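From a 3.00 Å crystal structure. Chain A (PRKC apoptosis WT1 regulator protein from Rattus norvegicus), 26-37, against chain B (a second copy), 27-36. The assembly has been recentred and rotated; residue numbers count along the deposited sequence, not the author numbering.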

# COMPACT_ATOMS: atom_id res chain seq x y z
N PHE A 26 54.52 -7.30 -2.38
CA PHE A 26 54.43 -8.56 -3.12
C PHE A 26 53.54 -9.58 -2.43
O PHE A 26 53.51 -9.67 -1.20
N ALA A 27 52.80 -10.34 -3.23
CA ALA A 27 51.92 -11.36 -2.68
C ALA A 27 52.06 -12.69 -3.42
O ALA A 27 52.20 -12.73 -4.64
N SER A 28 52.00 -13.78 -2.65
CA SER A 28 52.18 -15.13 -3.17
C SER A 28 51.12 -15.44 -4.21
O SER A 28 50.03 -14.87 -4.18
N SER A 29 51.45 -16.32 -5.16
CA SER A 29 50.47 -16.69 -6.16
C SER A 29 49.31 -17.33 -5.42
O SER A 29 48.15 -17.11 -5.76
N SER A 30 49.62 -18.06 -4.35
CA SER A 30 48.61 -18.70 -3.52
C SER A 30 47.78 -17.66 -2.76
O SER A 30 46.56 -17.79 -2.65
N THR A 31 48.45 -16.66 -2.21
CA THR A 31 47.78 -15.59 -1.49
C THR A 31 46.77 -14.86 -2.37
O THR A 31 45.61 -14.64 -1.98
N LEU A 32 47.21 -14.53 -3.58
CA LEU A 32 46.36 -13.91 -4.58
C LEU A 32 45.20 -14.85 -4.92
O LEU A 32 44.06 -14.41 -5.05
N GLU A 33 45.51 -16.14 -5.04
CA GLU A 33 44.50 -17.14 -5.38
C GLU A 33 43.41 -17.16 -4.32
O GLU A 33 42.22 -17.30 -4.64
N LYS A 34 43.80 -17.00 -3.06
CA LYS A 34 42.82 -17.00 -1.98
C LYS A 34 42.03 -15.69 -1.93
O LYS A 34 40.84 -15.72 -1.65
N ARG A 35 42.68 -14.55 -2.15
CA ARG A 35 41.94 -13.30 -2.23
C ARG A 35 40.86 -13.41 -3.30
O ARG A 35 39.72 -12.97 -3.11
N ILE A 36 41.23 -14.02 -4.42
CA ILE A 36 40.29 -14.26 -5.51
C ILE A 36 39.14 -15.19 -5.08
O ILE A 36 37.97 -14.92 -5.36
N GLU A 37 39.50 -16.26 -4.38
CA GLU A 37 38.54 -17.23 -3.85
C GLU A 37 37.48 -16.54 -2.98
O GLU A 37 36.26 -16.69 -3.17
N ALA B 27 49.48 -19.54 -13.61
CA ALA B 27 48.79 -18.31 -13.24
C ALA B 27 49.77 -17.18 -12.95
O ALA B 27 50.50 -17.22 -11.96
N SER B 28 49.79 -16.17 -13.82
CA SER B 28 50.74 -15.08 -13.67
C SER B 28 50.19 -14.08 -12.66
O SER B 28 48.98 -13.87 -12.58
N SER B 29 51.10 -13.46 -11.91
CA SER B 29 50.72 -12.51 -10.87
C SER B 29 49.97 -11.30 -11.40
O SER B 29 49.13 -10.74 -10.70
N SER B 30 50.27 -10.88 -12.62
CA SER B 30 49.58 -9.74 -13.20
C SER B 30 48.11 -10.07 -13.46
O SER B 30 47.21 -9.29 -13.12
N THR B 31 47.88 -11.24 -14.05
CA THR B 31 46.52 -11.72 -14.31
C THR B 31 45.74 -11.87 -13.00
O THR B 31 44.58 -11.46 -12.92
N LEU B 32 46.37 -12.45 -11.99
CA LEU B 32 45.74 -12.60 -10.68
C LEU B 32 45.39 -11.25 -10.04
O LEU B 32 44.29 -11.05 -9.52
N GLU B 33 46.34 -10.31 -10.10
CA GLU B 33 46.14 -8.98 -9.53
C GLU B 33 45.00 -8.26 -10.24
O GLU B 33 44.20 -7.55 -9.61
N LYS B 34 44.89 -8.48 -11.55
CA LYS B 34 43.80 -7.86 -12.29
C LYS B 34 42.47 -8.52 -11.95
O LYS B 34 41.45 -7.84 -11.85
N ARG B 35 42.48 -9.84 -11.78
CA ARG B 35 41.29 -10.56 -11.35
C ARG B 35 40.78 -9.99 -10.04
O ARG B 35 39.58 -9.77 -9.87
N ILE B 36 41.71 -9.75 -9.12
CA ILE B 36 41.36 -9.15 -7.84
C ILE B 36 40.79 -7.74 -8.01
O ILE B 36 39.78 -7.40 -7.40

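Two copies of one helix, running in nearly the same direction (24° between axes, 9.4 Å at closest approach), pack in register, with S29, L32 and I36 each nearest its own counterpart. L32 supplies the bumps. Both copies point toward the partner with chi1 m and chi2 t, and each enters a hollow of four residues: L32(A) sits among S29(B), L32(B), E33(B) and I36(B), and L32(B) among S29(A), L32(A), E33(A) and I36(A). The two knobs lie side by side, L32(A) CB to L32(B) CD1 at 3.7 Å. One turn on, both I36 side chains (m, t) leave CA sideways but bring their ends inward, CG1 of I36(A) meeting CG1 of I36(B) at 3.5 Å. Their tips close the hollows: I36(B) CD1 lies 3.6 Å from L32(A) CD2, and I36(A) CD1 3.7 Å from L32(B) CD2. The aliphatic stems of R35 wall the flanks, CG of R35(A) 3.6 Å from CD1 of I36(B) and CG of R35(B) 3.6 Å from CD1 of I36(A), while both guanidinium groups find hydrogen bonds elsewhere in the structure. E33(A), chi1 and chi2 both m, curls back so that OE2 reaches A27(B) CB at 3.5 Å; E33(B), chi2 t, instead lays CG 3.7 Å from L32(A) CD1. No hydrogen bond crosses; the fit is one of shape.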

# COMPACT_ATOMS: atom_id res chain seq x y z
CB PHE A 26 55.83 -9.16 -3.33
CG PHE A 26 55.80 -10.61 -3.75
CD1 PHE A 26 55.67 -10.96 -5.09
CD2 PHE A 26 55.90 -11.62 -2.81
CE1 PHE A 26 55.65 -12.29 -5.47
CE2 PHE A 26 55.87 -12.95 -3.18
CZ PHE A 26 55.74 -13.28 -4.51
CB ALA A 27 50.48 -10.89 -2.73
CB SER A 28 52.09 -16.16 -2.03
OG SER A 28 52.78 -15.73 -0.87
CB SER A 29 51.05 -17.65 -7.20
OG SER A 29 51.60 -16.95 -8.30
CB SER A 30 49.26 -19.67 -2.53
OG SER A 30 50.13 -19.00 -1.64
CB THR A 31 48.81 -14.57 -0.95
OG1 THR A 31 49.41 -15.09 0.25
CG2 THR A 31 48.17 -13.23 -0.65
CB LEU A 32 47.17 -13.56 -5.83
CG LEU A 32 48.20 -12.45 -5.61
CD1 LEU A 32 48.69 -11.89 -6.94
CD2 LEU A 32 47.62 -11.35 -4.75
CB GLU A 33 45.12 -18.54 -5.49
CG GLU A 33 45.96 -18.85 -6.75
CD GLU A 33 45.21 -18.74 -8.07
OE1 GLU A 33 43.98 -18.58 -8.06
OE2 GLU A 33 45.88 -18.83 -9.12
CB LYS A 34 43.45 -17.26 -0.62
CG LYS A 34 42.38 -17.35 0.46
CD LYS A 34 42.87 -17.83 1.80
CE LYS A 34 41.67 -18.10 2.70
NZ LYS A 34 40.82 -16.89 2.89
CB ARG A 35 42.86 -12.11 -2.51
CG ARG A 35 42.13 -10.77 -2.62
CD ARG A 35 41.54 -10.32 -1.28
NE ARG A 35 41.00 -8.96 -1.36
CZ ARG A 35 40.42 -8.31 -0.34
NH1 ARG A 35 40.32 -8.89 0.85
NH2 ARG A 35 39.96 -7.09 -0.52
CB ILE A 36 41.01 -14.84 -6.74
CG1 ILE A 36 41.93 -13.77 -7.35
CG2 ILE A 36 40.01 -15.33 -7.77
CD1 ILE A 36 42.80 -14.26 -8.48
CB GLU A 37 39.29 -18.28 -3.01
CG GLU A 37 38.99 -19.73 -3.29
CD GLU A 37 39.93 -20.66 -2.52
OE1 GLU A 37 41.11 -20.75 -2.91
OE2 GLU A 37 39.49 -21.27 -1.52
CB ALA B 27 47.89 -18.54 -12.03
CB SER B 28 51.03 -14.41 -15.02
OG SER B 28 49.85 -13.85 -15.58
CB SER B 29 51.97 -12.07 -10.09
OG SER B 29 52.21 -12.93 -8.99
CB SER B 30 50.27 -9.30 -14.50
OG SER B 30 50.21 -10.33 -15.48
CB THR B 31 46.53 -13.06 -15.07
OG1 THR B 31 46.75 -12.81 -16.47
CG2 THR B 31 45.20 -13.79 -14.90
CB LEU B 32 46.64 -13.39 -9.73
CG LEU B 32 46.88 -14.87 -10.05
CD1 LEU B 32 47.47 -15.59 -8.85
CD2 LEU B 32 45.60 -15.55 -10.50
CB GLU B 33 47.43 -8.16 -9.61
CG GLU B 33 48.47 -8.52 -8.55
CD GLU B 33 49.66 -7.57 -8.54
OE1 GLU B 33 49.56 -6.49 -9.16
OE2 GLU B 33 50.69 -7.91 -7.92
CB LYS B 34 44.03 -7.90 -13.80
CG LYS B 34 42.90 -7.22 -14.55
CD LYS B 34 43.15 -7.01 -16.01
CE LYS B 34 42.04 -6.15 -16.58
NZ LYS B 34 41.63 -5.10 -15.61
CB ARG B 35 41.58 -12.05 -11.21
CG ARG B 35 40.38 -12.84 -10.73
CD ARG B 35 39.31 -12.85 -11.79
NE ARG B 35 38.20 -13.73 -11.43
CZ ARG B 35 37.13 -13.92 -12.19
NH1 ARG B 35 37.02 -13.29 -13.36
NH2 ARG B 35 36.17 -14.73 -11.78
CB ILE B 36 42.58 -9.10 -6.90
CG1 ILE B 36 42.92 -10.52 -6.43
CG2 ILE B 36 42.30 -8.22 -5.69
CD1 ILE B 36 44.19 -10.62 -5.61